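Local structure of C-type diheme-containing protein (Kuenenia stuttgartiensis, 6H5L) at residues 2-7 with 92-97; 71-76 with 173-178; 123-128 with 212-217. The protein probably transfers electrons through two covalently bound heme c groups, as part of a large multiheme reductase complex of an anammox bacterium. All blocks are in the same frame, centred on the assembly; numbering follows the deposited sequence.

Interaction 1 of 3, residues 2-7 with 92-97; sequences EIPKEV and VVPVLK. With HEC (heme c), chain L.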
loop_
_atom_site.group_PDB
_atom_site.type_symbol
_atom_site.label_atom_id
_atom_site.label_comp_id
_atom_site.label_asym_id
_atom_site.label_seq_id
_atom_site.Cartn_x
_atom_site.Cartn_y
_atom_site.Cartn_z
ATOM N N GLU B 2 37.190 -36.140 -33.727
ATOM C CA GLU B 2 38.600 -35.844 -33.941
ATOM C C GLU B 2 38.754 -34.539 -34.712
ATOM O O GLU B 2 38.162 -34.361 -35.777
ATOM C CB GLU B 2 39.287 -36.984 -34.691
ATOM C CG GLU B 2 39.651 -38.157 -33.798
ATOM C CD GLU B 2 40.519 -37.739 -32.623
ATOM O OE1 GLU B 2 41.402 -36.875 -32.811
ATOM O OE2 GLU B 2 40.311 -38.266 -31.509
ATOM N N ILE B 3 39.556 -33.635 -34.163
ATOM C CA ILE B 3 39.825 -32.338 -34.775
ATOM C C ILE B 3 41.100 -32.468 -35.603
ATOM O O ILE B 3 42.147 -32.839 -35.047
ATOM C CB ILE B 3 39.967 -31.236 -33.716
ATOM C CG1 ILE B 3 38.746 -31.228 -32.794
ATOM C CG2 ILE B 3 40.153 -29.881 -34.380
ATOM C CD1 ILE B 3 38.854 -30.268 -31.642
ATOM N N PRO B 4 41.065 -32.181 -36.900
ATOM C CA PRO B 4 42.260 -32.370 -37.727
ATOM C C PRO B 4 43.307 -31.299 -37.469
ATOM O O PRO B 4 42.999 -30.186 -37.029
ATOM C CB PRO B 4 41.712 -32.274 -39.159
ATOM C CG PRO B 4 40.540 -31.356 -39.026
ATOM C CD PRO B 4 39.927 -31.659 -37.681
ATOM N N LYS B 5 44.563 -31.660 -37.732
ATOM C CA LYS B 5 45.639 -30.679 -37.788
ATOM C C LYS B 5 45.757 -30.046 -39.164
ATOM O O LYS B 5 46.144 -28.876 -39.275
ATOM C CB LYS B 5 46.971 -31.335 -37.425
ATOM C CG LYS B 5 46.944 -32.199 -36.168
ATOM C CD LYS B 5 46.690 -31.365 -34.925
ATOM C CE LYS B 5 46.825 -32.210 -33.670
ATOM N NZ LYS B 5 46.636 -31.416 -32.426
ATOM N N GLU B 6 45.412 -30.795 -40.209
ATOM C CA GLU B 6 45.505 -30.313 -41.577
ATOM C C GLU B 6 44.363 -29.357 -41.898
ATOM O O GLU B 6 43.260 -29.458 -41.354
ATOM C CB GLU B 6 45.495 -31.488 -42.558
ATOM C CG GLU B 6 44.444 -32.560 -42.280
ATOM C CD GLU B 6 44.954 -33.664 -41.367
ATOM O OE1 GLU B 6 44.408 -33.828 -40.256
ATOM O OE2 GLU B 6 45.908 -34.365 -41.764
ATOM N N VAL B 7 44.641 -28.423 -42.799
ATOM C CA VAL B 7 43.645 -27.478 -43.287
ATOM C C VAL B 7 43.003 -28.052 -44.543
ATOM O O VAL B 7 43.699 -28.538 -45.442
ATOM C CB VAL B 7 44.279 -26.103 -43.563
ATOM C CG1 VAL B 7 43.289 -25.184 -44.261
ATOM C CG2 VAL B 7 44.766 -25.479 -42.267
ATOM N N VAL B 92 37.217 -25.943 -39.073
ATOM C CA VAL B 92 37.637 -24.544 -39.029
ATOM C C VAL B 92 38.635 -24.262 -37.918
ATOM O O VAL B 92 39.220 -23.167 -37.892
ATOM C CB VAL B 92 36.435 -23.590 -38.868
ATOM C CG1 VAL B 92 35.474 -23.739 -40.028
ATOM C CG2 VAL B 92 35.729 -23.838 -37.538
ATOM N N VAL B 93 38.838 -25.203 -36.991
ATOM C CA VAL B 93 39.854 -25.017 -35.956
ATOM C C VAL B 93 41.238 -24.757 -36.548
ATOM O O VAL B 93 41.877 -23.775 -36.145
ATOM C CB VAL B 93 39.841 -26.204 -34.978
ATOM C CG1 VAL B 93 40.954 -26.061 -33.950
ATOM C CG2 VAL B 93 38.485 -26.309 -34.294
ATOM N N PRO B 94 41.749 -25.568 -37.487
ATOM C CA PRO B 94 43.071 -25.246 -38.052
ATOM C C PRO B 94 43.082 -23.949 -38.838
ATOM O O PRO B 94 44.123 -23.280 -38.892
ATOM C CB PRO B 94 43.377 -26.450 -38.956
ATOM C CG PRO B 94 42.422 -27.511 -38.537
ATOM C CD PRO B 94 41.201 -26.797 -38.081
ATOM N N VAL B 95 41.960 -23.579 -39.459
ATOM C CA VAL B 95 41.884 -22.304 -40.171
ATOM C C VAL B 95 42.138 -21.151 -39.210
ATOM O O VAL B 95 42.901 -20.223 -39.509
ATOM C CB VAL B 95 40.524 -22.162 -40.876
ATOM C CG1 VAL B 95 40.479 -20.874 -41.687
ATOM C CG2 VAL B 95 40.250 -23.370 -41.762
ATOM N N LEU B 96 41.499 -21.194 -38.038
ATOM C CA LEU B 96 41.753 -20.188 -37.011
ATOM C C LEU B 96 43.193 -20.253 -36.517
ATOM O O LEU B 96 43.797 -19.220 -36.203
ATOM C CB LEU B 96 40.778 -20.370 -35.847
ATOM C CG LEU B 96 39.443 -19.623 -35.899
ATOM C CD1 LEU B 96 38.618 -20.021 -37.114
ATOM C CD2 LEU B 96 38.651 -19.849 -34.619
ATOM N N LYS B 97 43.760 -21.462 -36.440
ATOM C CA LYS B 97 45.140 -21.607 -35.987
ATOM C C LYS B 97 46.128 -21.056 -37.007
ATOM O O LYS B 97 47.188 -20.546 -36.625
ATOM C CB LYS B 97 45.450 -23.076 -35.692
ATOM C CG LYS B 97 44.584 -23.693 -34.607
ATOM C CD LYS B 97 44.954 -25.144 -34.350
ATOM C CE LYS B 97 46.312 -25.257 -33.676
ATOM N NZ LYS B 97 46.690 -26.673 -33.416
HETATM FE FE HEC L . 33.270 -15.543 -33.511
HETATM C CHA HEC L . 34.862 -14.641 -30.614
HETATM C CHB HEC L . 35.092 -18.475 -33.564
HETATM C CHC HEC L . 31.742 -16.464 -36.460
HETATM C CHD HEC L . 31.524 -12.577 -33.558
HETATM N NA HEC L . 34.706 -16.402 -32.316
HETATM C C1A HEC L . 35.223 -15.851 -31.164
HETATM C C2A HEC L . 36.211 -16.753 -30.607
HETATM C C3A HEC L . 36.281 -17.823 -31.433
HETATM C C4A HEC L . 35.332 -17.614 -32.513
HETATM C CMA HEC L . 37.161 -19.092 -31.344
HETATM C CAA HEC L . 36.967 -16.369 -29.300
HETATM C CBA HEC L . 37.736 -17.447 -28.538
HETATM C CGA HEC L . 38.423 -16.814 -27.354
HETATM O O1A HEC L . 38.630 -15.572 -27.370
HETATM O O2A HEC L . 38.767 -17.552 -26.395
HETATM N NB HEC L . 33.406 -17.156 -34.782
HETATM C C1B HEC L . 34.200 -18.273 -34.599
HETATM C C2B HEC L . 33.923 -19.198 -35.682
HETATM C C3B HEC L . 33.006 -18.640 -36.481
HETATM C C4B HEC L . 32.659 -17.348 -35.929
HETATM C CMB HEC L . 34.600 -20.572 -35.876
HETATM C CAB HEC L . 32.390 -19.242 -37.766
HETATM C CBB HEC L . 31.472 -20.438 -37.427
HETATM N NC HEC L . 31.897 -14.683 -34.775
HETATM C C1C HEC L . 31.394 -15.238 -35.936
HETATM C C2C HEC L . 30.339 -14.375 -36.426
HETATM C C3C HEC L . 30.379 -13.245 -35.706
HETATM C C4C HEC L . 31.294 -13.452 -34.599
HETATM C CMC HEC L . 29.651 -14.547 -37.799
HETATM C CAC HEC L . 29.498 -11.990 -35.904
HETATM C CBC HEC L . 28.020 -12.323 -35.605
HETATM N ND HEC L . 33.203 -13.869 -32.280
HETATM C C1D HEC L . 32.393 -12.756 -32.501
HETATM C C2D HEC L . 32.609 -11.810 -31.429
HETATM C C3D HEC L . 33.654 -12.460 -30.513
HETATM C C4D HEC L . 33.960 -13.733 -31.120
HETATM C CMD HEC L . 31.932 -10.435 -31.252
HETATM C CAD HEC L . 34.262 -11.894 -29.213
HETATM C CBD HEC L . 33.294 -12.121 -28.060
HETATM C CGD HEC L . 33.860 -11.523 -26.800
HETATM O O1D HEC L . 35.010 -11.872 -26.429
HETATM O O2D HEC L . 33.153 -10.702 -26.161
#
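I3 and V93 cross at about a right angle where the N-terminal segment of the chain lies against helix 93-97, in the cytochrome c fold built round the first heme. The CG2 methyl of I3 does the touching: with CG1 beside the backbone N (chi1 -53°), CG2 stands anti to that N and reaches V93 CB at 3.7 Å, close to both of that valine's methyls. Next along the helix, P94 sets its CB and CG against the carbonyls of segment 2-7. Its CG lies 3.5 Å from E6 O and also close to P4 O, while P94 CB is 3.7 Å from K5 O. V7 and P94 run antiparallel as side chains, V7 CG2 coming 3.7 Å from P94 CB, and V7 CG1 brushes V95 CG2 at 4.3 Å. Towards solvent, K5 NZ and K97 NZ come within 4.8 Å of each other; both form salt bridges to D62 of helix 62-71, one to each carboxylate oxygen, which should offset their repulsion. The other flank of segment 92-97 faces the heme: V92 CG2 lies 3.8 Å from the heme methyl CMB, and L96 CD2 3.7 Å from CMA.

Interaction 2 of 3, residues 71-76 with 173-178; sequences YGVPNS and KFKGGN. With HEC (heme c), chain K.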
loop_
_atom_site.group_PDB
_atom_site.type_symbol
_atom_site.label_atom_id
_atom_site.label_comp_id
_atom_site.label_asym_id
_atom_site.label_seq_id
_atom_site.Cartn_x
_atom_site.Cartn_y
_atom_site.Cartn_z
ATOM N N TYR B 71 29.770 -23.569 -28.139
ATOM C CA TYR B 71 28.974 -22.934 -27.096
ATOM C C TYR B 71 28.669 -21.475 -27.409
ATOM O O TYR B 71 27.621 -20.964 -26.999
ATOM C CB TYR B 71 29.699 -23.046 -25.755
ATOM C CG TYR B 71 28.911 -22.566 -24.560
ATOM C CD1 TYR B 71 28.072 -23.428 -23.868
ATOM C CD2 TYR B 71 29.023 -21.256 -24.110
ATOM C CE1 TYR B 71 27.359 -22.999 -22.769
ATOM C CE2 TYR B 71 28.312 -20.817 -23.010
ATOM C CZ TYR B 71 27.482 -21.694 -22.343
ATOM O OH TYR B 71 26.767 -21.274 -21.246
ATOM N N GLY B 72 29.558 -20.794 -28.128
ATOM C CA GLY B 72 29.408 -19.375 -28.364
ATOM C C GLY B 72 29.925 -18.563 -27.193
ATOM O O GLY B 72 30.411 -19.085 -26.187
ATOM N N VAL B 73 29.819 -17.246 -27.337
ATOM C CA VAL B 73 30.253 -16.331 -26.286
ATOM C C VAL B 73 29.086 -15.425 -25.908
ATOM O O VAL B 73 28.731 -14.521 -26.679
ATOM C CB VAL B 73 31.474 -15.507 -26.723
ATOM C CG1 VAL B 73 31.889 -14.554 -25.613
ATOM C CG2 VAL B 73 32.626 -16.425 -27.093
ATOM N N PRO B 74 28.458 -15.637 -24.753
ATOM C CA PRO B 74 27.388 -14.732 -24.320
ATOM C C PRO B 74 27.886 -13.302 -24.173
ATOM O O PRO B 74 29.089 -13.036 -24.103
ATOM C CB PRO B 74 26.955 -15.315 -22.969
ATOM C CG PRO B 74 27.340 -16.756 -23.045
ATOM C CD PRO B 74 28.607 -16.792 -23.853
ATOM N N ASN B 75 26.928 -12.375 -24.128
ATOM C CA ASN B 75 27.205 -10.937 -24.082
ATOM C C ASN B 75 27.984 -10.477 -25.311
ATOM O O ASN B 75 28.812 -9.566 -25.231
ATOM C CB ASN B 75 27.947 -10.549 -22.799
ATOM C CG ASN B 75 27.213 -10.985 -21.546
ATOM O OD1 ASN B 75 26.029 -10.697 -21.371
ATOM N ND2 ASN B 75 27.914 -11.696 -20.670
ATOM N N SER B 76 27.722 -11.109 -26.453
ATOM C CA SER B 76 28.362 -10.757 -27.714
ATOM C C SER B 76 27.563 -11.390 -28.842
ATOM O O SER B 76 26.668 -12.208 -28.615
ATOM C CB SER B 76 29.821 -11.214 -27.759
ATOM O OG SER B 76 29.909 -12.617 -27.941
ATOM N N LYS B 173 25.345 -14.518 -17.126
ATOM C CA LYS B 173 25.758 -14.913 -18.474
ATOM C C LYS B 173 27.242 -14.594 -18.636
ATOM O O LYS B 173 27.638 -13.577 -19.211
ATOM C CB LYS B 173 24.903 -14.216 -19.527
ATOM C CG LYS B 173 23.424 -14.558 -19.448
ATOM C CD LYS B 173 22.736 -14.424 -20.802
ATOM C CE LYS B 173 23.181 -15.518 -21.762
ATOM N NZ LYS B 173 22.289 -15.603 -22.954
ATOM N N PHE B 174 28.073 -15.489 -18.110
ATOM C CA PHE B 174 29.512 -15.365 -18.264
ATOM C C PHE B 174 29.922 -15.771 -19.674
ATOM O O PHE B 174 29.317 -16.652 -20.292
ATOM C CB PHE B 174 30.240 -16.227 -17.233
ATOM C CG PHE B 174 29.851 -15.929 -15.812
ATOM C CD1 PHE B 174 30.474 -14.913 -15.106
ATOM C CD2 PHE B 174 28.859 -16.661 -15.184
ATOM C CE1 PHE B 174 30.117 -14.637 -13.798
ATOM C CE2 PHE B 174 28.497 -16.391 -13.877
ATOM C CZ PHE B 174 29.126 -15.377 -13.182
ATOM N N LYS B 175 30.963 -15.110 -20.185
ATOM C CA LYS B 175 31.365 -15.320 -21.572
ATOM C C LYS B 175 31.941 -16.715 -21.785
ATOM O O LYS B 175 31.722 -17.327 -22.837
ATOM C CB LYS B 175 32.370 -14.249 -21.992
ATOM C CG LYS B 175 31.778 -12.853 -22.094
ATOM C CD LYS B 175 32.671 -11.930 -22.905
ATOM C CE LYS B 175 32.039 -10.558 -23.063
ATOM N NZ LYS B 175 32.816 -9.705 -24.002
ATOM N N GLY B 176 32.672 -17.235 -20.803
ATOM C CA GLY B 176 33.241 -18.562 -20.897
ATOM C C GLY B 176 32.348 -19.691 -20.439
ATOM O O GLY B 176 32.734 -20.859 -20.555
ATOM N N GLY B 177 31.161 -19.384 -19.928
ATOM C CA GLY B 177 30.254 -20.389 -19.401
ATOM C C GLY B 177 29.871 -20.047 -17.974
ATOM O O GLY B 177 30.660 -19.485 -17.212
ATOM N N ASN B 178 28.636 -20.390 -17.608
ATOM C CA ASN B 178 28.090 -20.045 -16.302
ATOM C C ASN B 178 28.212 -21.174 -15.287
ATOM O O ASN B 178 27.565 -21.122 -14.237
ATOM C CB ASN B 178 26.625 -19.617 -16.434
ATOM C CG ASN B 178 25.756 -20.678 -17.088
ATOM O OD1 ASN B 178 26.170 -21.823 -17.266
ATOM N ND2 ASN B 178 24.534 -20.298 -17.444
HETATM FE FE HEC K . 37.774 -9.562 -13.790
HETATM C CHA HEC K . 36.393 -10.839 -16.663
HETATM C CHB HEC K . 36.084 -11.921 -11.948
HETATM C CHC HEC K . 39.417 -8.539 -10.954
HETATM C CHD HEC K . 38.865 -6.777 -15.448
HETATM N NA HEC K . 36.517 -11.139 -14.233
HETATM C C1A HEC K . 35.983 -11.409 -15.477
HETATM C C2A HEC K . 34.930 -12.394 -15.311
HETATM C C3A HEC K . 34.843 -12.689 -14.008
HETATM C C4A HEC K . 35.841 -11.907 -13.304
HETATM C CMA HEC K . 33.861 -13.687 -13.353
HETATM C CAA HEC K . 34.060 -12.984 -16.446
HETATM C CBA HEC K . 34.525 -14.397 -16.791
HETATM C CGA HEC K . 33.693 -14.936 -17.927
HETATM O O1A HEC K . 32.882 -14.162 -18.497
HETATM O O2A HEC K . 33.842 -16.137 -18.266
HETATM N NB HEC K . 37.699 -10.074 -11.793
HETATM C C1B HEC K . 37.052 -11.187 -11.295
HETATM C C2B HEC K . 37.577 -11.459 -9.972
HETATM C C3B HEC K . 38.498 -10.525 -9.690
HETATM C C4B HEC K . 38.592 -9.636 -10.834
HETATM C CMB HEC K . 37.098 -12.621 -9.072
HETATM C CAB HEC K . 39.332 -10.374 -8.395
HETATM C CBB HEC K . 40.235 -11.598 -8.125
HETATM N NC HEC K . 38.892 -7.934 -13.279
HETATM C C1C HEC K . 39.546 -7.745 -12.075
HETATM C C2C HEC K . 40.486 -6.654 -12.241
HETATM C C3C HEC K . 40.238 -6.088 -13.432
HETATM C C4C HEC K . 39.294 -6.936 -14.145
HETATM C CMC HEC K . 41.283 -6.016 -11.078
HETATM C CAC HEC K . 40.937 -4.837 -14.019
HETATM C CBC HEC K . 42.430 -5.125 -14.287
HETATM N ND HEC K . 37.631 -8.900 -15.759
HETATM C C1D HEC K . 38.208 -7.718 -16.220
HETATM C C2D HEC K . 38.004 -7.639 -17.650
HETATM C C3D HEC K . 37.230 -8.910 -18.031
HETATM C C4D HEC K . 37.044 -9.630 -16.792
HETATM C CMD HEC K . 38.469 -6.511 -18.594
HETATM C CAD HEC K . 36.750 -9.334 -19.437
HETATM C CBD HEC K . 35.431 -8.638 -19.762
HETATM C CGD HEC K . 35.028 -8.931 -21.184
HETATM O O1D HEC K . 35.653 -9.820 -21.820
HETATM O O2D HEC K . 34.079 -8.272 -21.684
#
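K175 passes V73 and N75 on a nearly straight side chain: chi1 of -69° sets CG anti to its own carbonyl carbon, and the chain is extended from there to NZ. This is the seam between the two cytochrome c folds of the protein, where a loop from the first-heme side meets one from the second-heme side. V73 CG1 packs on K175 CB at 3.7 Å, and N75 CB lies 4.1 Å from K175 CE. K175 NZ ends 3.0 Å from O2D of the second heme and hydrogen-bonds a propionate of the first at a doubtful modelled length, so one lysine probably bridges both cofactors and balances their carboxylates. The other propionate of the second heme is held by the backbone, K175 N to O1A at 2.7 Å and G176 N to O2A at 3.0 Å. P74 sets its ring against the carbonyls of the partner loop, CD lying 3.3 Å from K175 O and CG 3.4 Å from F174 O. N75 turns its amide to K173 O; that bond is modelled so short that its length is doubtful. V73 also packs on M78, the axial ligand of the first heme iron. A second copy of this protein packs on Y71, P74 and N178. Y71 and N178 cross at about a right angle, ring and amide planes 70° apart. Y71 OH lies 4.0 Å from G177 CA.

Interaction 3 of 3, residues 123-128 with 212-217; sequences RTILAG and THYVMS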
loop_
_atom_site.group_PDB
_atom_site.type_symbol
_atom_site.label_atom_id
_atom_site.label_comp_id
_atom_site.label_asym_id
_atom_site.label_seq_id
_atom_site.Cartn_x
_atom_site.Cartn_y
_atom_site.Cartn_z
ATOM N N ARG B 123 30.450 -20.449 4.799
ATOM C CA ARG B 123 31.848 -20.183 5.119
ATOM C C ARG B 123 32.649 -19.873 3.860
ATOM O O ARG B 123 33.414 -18.901 3.821
ATOM C CB ARG B 123 32.452 -21.375 5.861
ATOM C CG ARG B 123 33.855 -21.127 6.378
ATOM C CD ARG B 123 33.835 -20.172 7.555
ATOM N NE ARG B 123 33.858 -20.875 8.834
ATOM C CZ ARG B 123 33.587 -20.301 10.002
ATOM N NH1 ARG B 123 33.257 -19.018 10.051
ATOM N NH2 ARG B 123 33.637 -21.014 11.118
ATOM N N THR B 124 32.493 -20.698 2.821
ATOM C CA THR B 124 33.261 -20.503 1.594
ATOM C C THR B 124 32.907 -19.191 0.907
ATOM O O THR B 124 33.776 -18.558 0.296
ATOM C CB THR B 124 33.034 -21.676 0.639
ATOM O OG1 THR B 124 31.641 -21.774 0.317
ATOM C CG2 THR B 124 33.496 -22.979 1.275
ATOM N N ILE B 125 31.643 -18.770 0.988
ATOM C CA ILE B 125 31.230 -17.527 0.344
ATOM C C ILE B 125 31.879 -16.327 1.025
ATOM O O ILE B 125 32.334 -15.389 0.358
ATOM C CB ILE B 125 29.694 -17.417 0.338
ATOM C CG1 ILE B 125 29.084 -18.516 -0.538
ATOM C CG2 ILE B 125 29.256 -16.044 -0.143
ATOM C CD1 ILE B 125 27.570 -18.556 -0.507
ATOM N N LEU B 126 31.944 -16.340 2.359
ATOM C CA LEU B 126 32.547 -15.220 3.075
ATOM C C LEU B 126 34.058 -15.182 2.891
ATOM O O LEU B 126 34.653 -14.097 2.901
ATOM C CB LEU B 126 32.189 -15.288 4.559
ATOM C CG LEU B 126 30.992 -14.442 5.003
ATOM C CD1 LEU B 126 29.755 -14.750 4.167
ATOM C CD2 LEU B 126 30.706 -14.653 6.481
ATOM N N ALA B 127 34.696 -16.342 2.723
ATOM C CA ALA B 127 36.124 -16.354 2.427
ATOM C C ALA B 127 36.404 -15.796 1.040
ATOM O O ALA B 127 37.463 -15.200 0.815
ATOM C CB ALA B 127 36.681 -17.771 2.555
ATOM N N GLY B 128 35.473 -15.975 0.106
ATOM C CA GLY B 128 35.599 -15.402 -1.219
ATOM C C GLY B 128 35.277 -13.922 -1.234
ATOM O O GLY B 128 35.882 -13.155 -1.990
ATOM N N THR B 212 35.168 -18.406 -6.392
ATOM C CA THR B 212 34.107 -18.774 -7.324
ATOM C C THR B 212 32.747 -18.769 -6.639
ATOM O O THR B 212 31.766 -18.262 -7.194
ATOM C CB THR B 212 34.393 -20.148 -7.932
ATOM O OG1 THR B 212 35.561 -20.076 -8.758
ATOM C CG2 THR B 212 33.217 -20.623 -8.762
ATOM N N HIS B 213 32.673 -19.323 -5.426
ATOM C CA HIS B 213 31.398 -19.386 -4.715
ATOM C C HIS B 213 30.844 -17.994 -4.441
ATOM O O HIS B 213 29.631 -17.774 -4.533
ATOM C CB HIS B 213 31.562 -20.168 -3.411
ATOM C CG HIS B 213 31.873 -21.618 -3.613
ATOM N ND1 HIS B 213 32.362 -22.422 -2.606
ATOM C CD2 HIS B 213 31.762 -22.411 -4.706
ATOM C CE1 HIS B 213 32.540 -23.647 -3.069
ATOM N NE2 HIS B 213 32.183 -23.667 -4.341
ATOM N N TYR B 214 31.714 -17.040 -4.101
ATOM C CA TYR B 214 31.238 -15.683 -3.851
ATOM C C TYR B 214 30.822 -14.993 -5.144
ATOM O O TYR B 214 29.867 -14.207 -5.154
ATOM C CB TYR B 214 32.306 -14.858 -3.135
ATOM C CG TYR B 214 31.898 -13.414 -2.962
ATOM C CD1 TYR B 214 30.932 -13.053 -2.032
ATOM C CD2 TYR B 214 32.466 -12.412 -3.740
ATOM C CE1 TYR B 214 30.547 -11.733 -1.875
ATOM C CE2 TYR B 214 32.089 -11.092 -3.590
ATOM C CZ TYR B 214 31.131 -10.758 -2.656
ATOM O OH TYR B 214 30.757 -9.442 -2.506
ATOM N N VAL B 215 31.534 -15.257 -6.240
ATOM C CA VAL B 215 31.159 -14.670 -7.524
ATOM C C VAL B 215 29.786 -15.170 -7.955
ATOM O O VAL B 215 28.947 -14.393 -8.429
ATOM C CB VAL B 215 32.233 -14.967 -8.587
ATOM C CG1 VAL B 215 31.743 -14.555 -9.967
ATOM C CG2 VAL B 215 33.527 -14.247 -8.248
ATOM N N MET B 216 29.532 -16.471 -7.795
ATOM C CA MET B 216 28.204 -17.004 -8.078
ATOM C C MET B 216 27.155 -16.414 -7.143
ATOM O O MET B 216 25.987 -16.282 -7.526
ATOM C CB MET B 216 28.214 -18.529 -7.966
ATOM C CG MET B 216 29.239 -19.215 -8.857
ATOM S SD MET B 216 28.941 -18.960 -10.616
ATOM C CE MET B 216 28.392 -20.593 -11.101
ATOM N N SER B 217 27.553 -16.056 -5.919
ATOM C CA SER B 217 26.621 -15.441 -4.980
ATOM C C SER B 217 26.118 -14.094 -5.481
ATOM O O SER B 217 24.996 -13.690 -5.155
ATOM C CB SER B 217 27.287 -15.284 -3.612
ATOM O OG SER B 217 26.709 -14.214 -2.882
#
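Segments 123-128 and 212-217, each a stretch of helix, cross almost perpendicularly, with a signed angle of -91° and axes 7.4 Å apart at closest approach; I125 and Y214 have the nearest pair of CA atoms, 4.6 Å apart. G128, with no side chain to keep the helices apart, is consistent with this close approach: Y214 CB sits 3.6 Å from G128 C and 3.5 Å from I125 O, directly on the backbone of the other helix. Chi1 of 175° sets Y214 CG anti to its backbone N; the ring meets that of Y132 with planes about 60° apart, and the OH makes a weak hydrogen bond to E133. I125 and Y214 cross at about a right angle as side chains, and I125 CG2 lies in the plane of the tyrosine ring, at its edge, 3.9 Å from CD1. The same methyl reaches S217 CB at 4.1 Å, one turn further along helix 205-217, while I125 CG1 runs across H213 beside its CB. On the other flank T124 OG1 and H213 ND1 share a hydrogen bond of 3.1 Å. The hydroxyl approaches the imidazole at its edge, near the ring plane, and T124 CB lies in that plane as well. T124 OG1 has a second partner in T121 N, just ahead of its own helix, so the hydroxyl joins the helix terminus to the histidine. The side chain of Y214 is about 7 Å from that of C138, which is covalently bound to the second heme. The arrangement is the perpendicular crossing of the first and last helices of the second cytochrome c unit, with a glycine at the crossing and an aromatic pair beside it, that is the hallmark of the cytochrome c fold.

In the fold
Interaction 2 is the buried, central contact, joining the two heme-binding halves; interactions 1 and 3 are partly buried, on opposite sides of the chain's centre, their centres about 39 Å apart. Each of these outer contacts stays within one half: interaction 1 lays an irregular segment on a helix, interaction 3 crosses two helices. The chemistry follows the place. Apolar contacts dominate interaction 1, with two lysines sharing D62 beside it; interaction 3 combines close backbone packing with one threonine-histidine bond; interaction 2 mixes side-chain packing with polar groups that hold heme propionates. Interactions 2 and 3 touch, N178 and F174 packing on M216 and V215; interaction 1 stays about 10 Å from interaction 2 between nearest atoms.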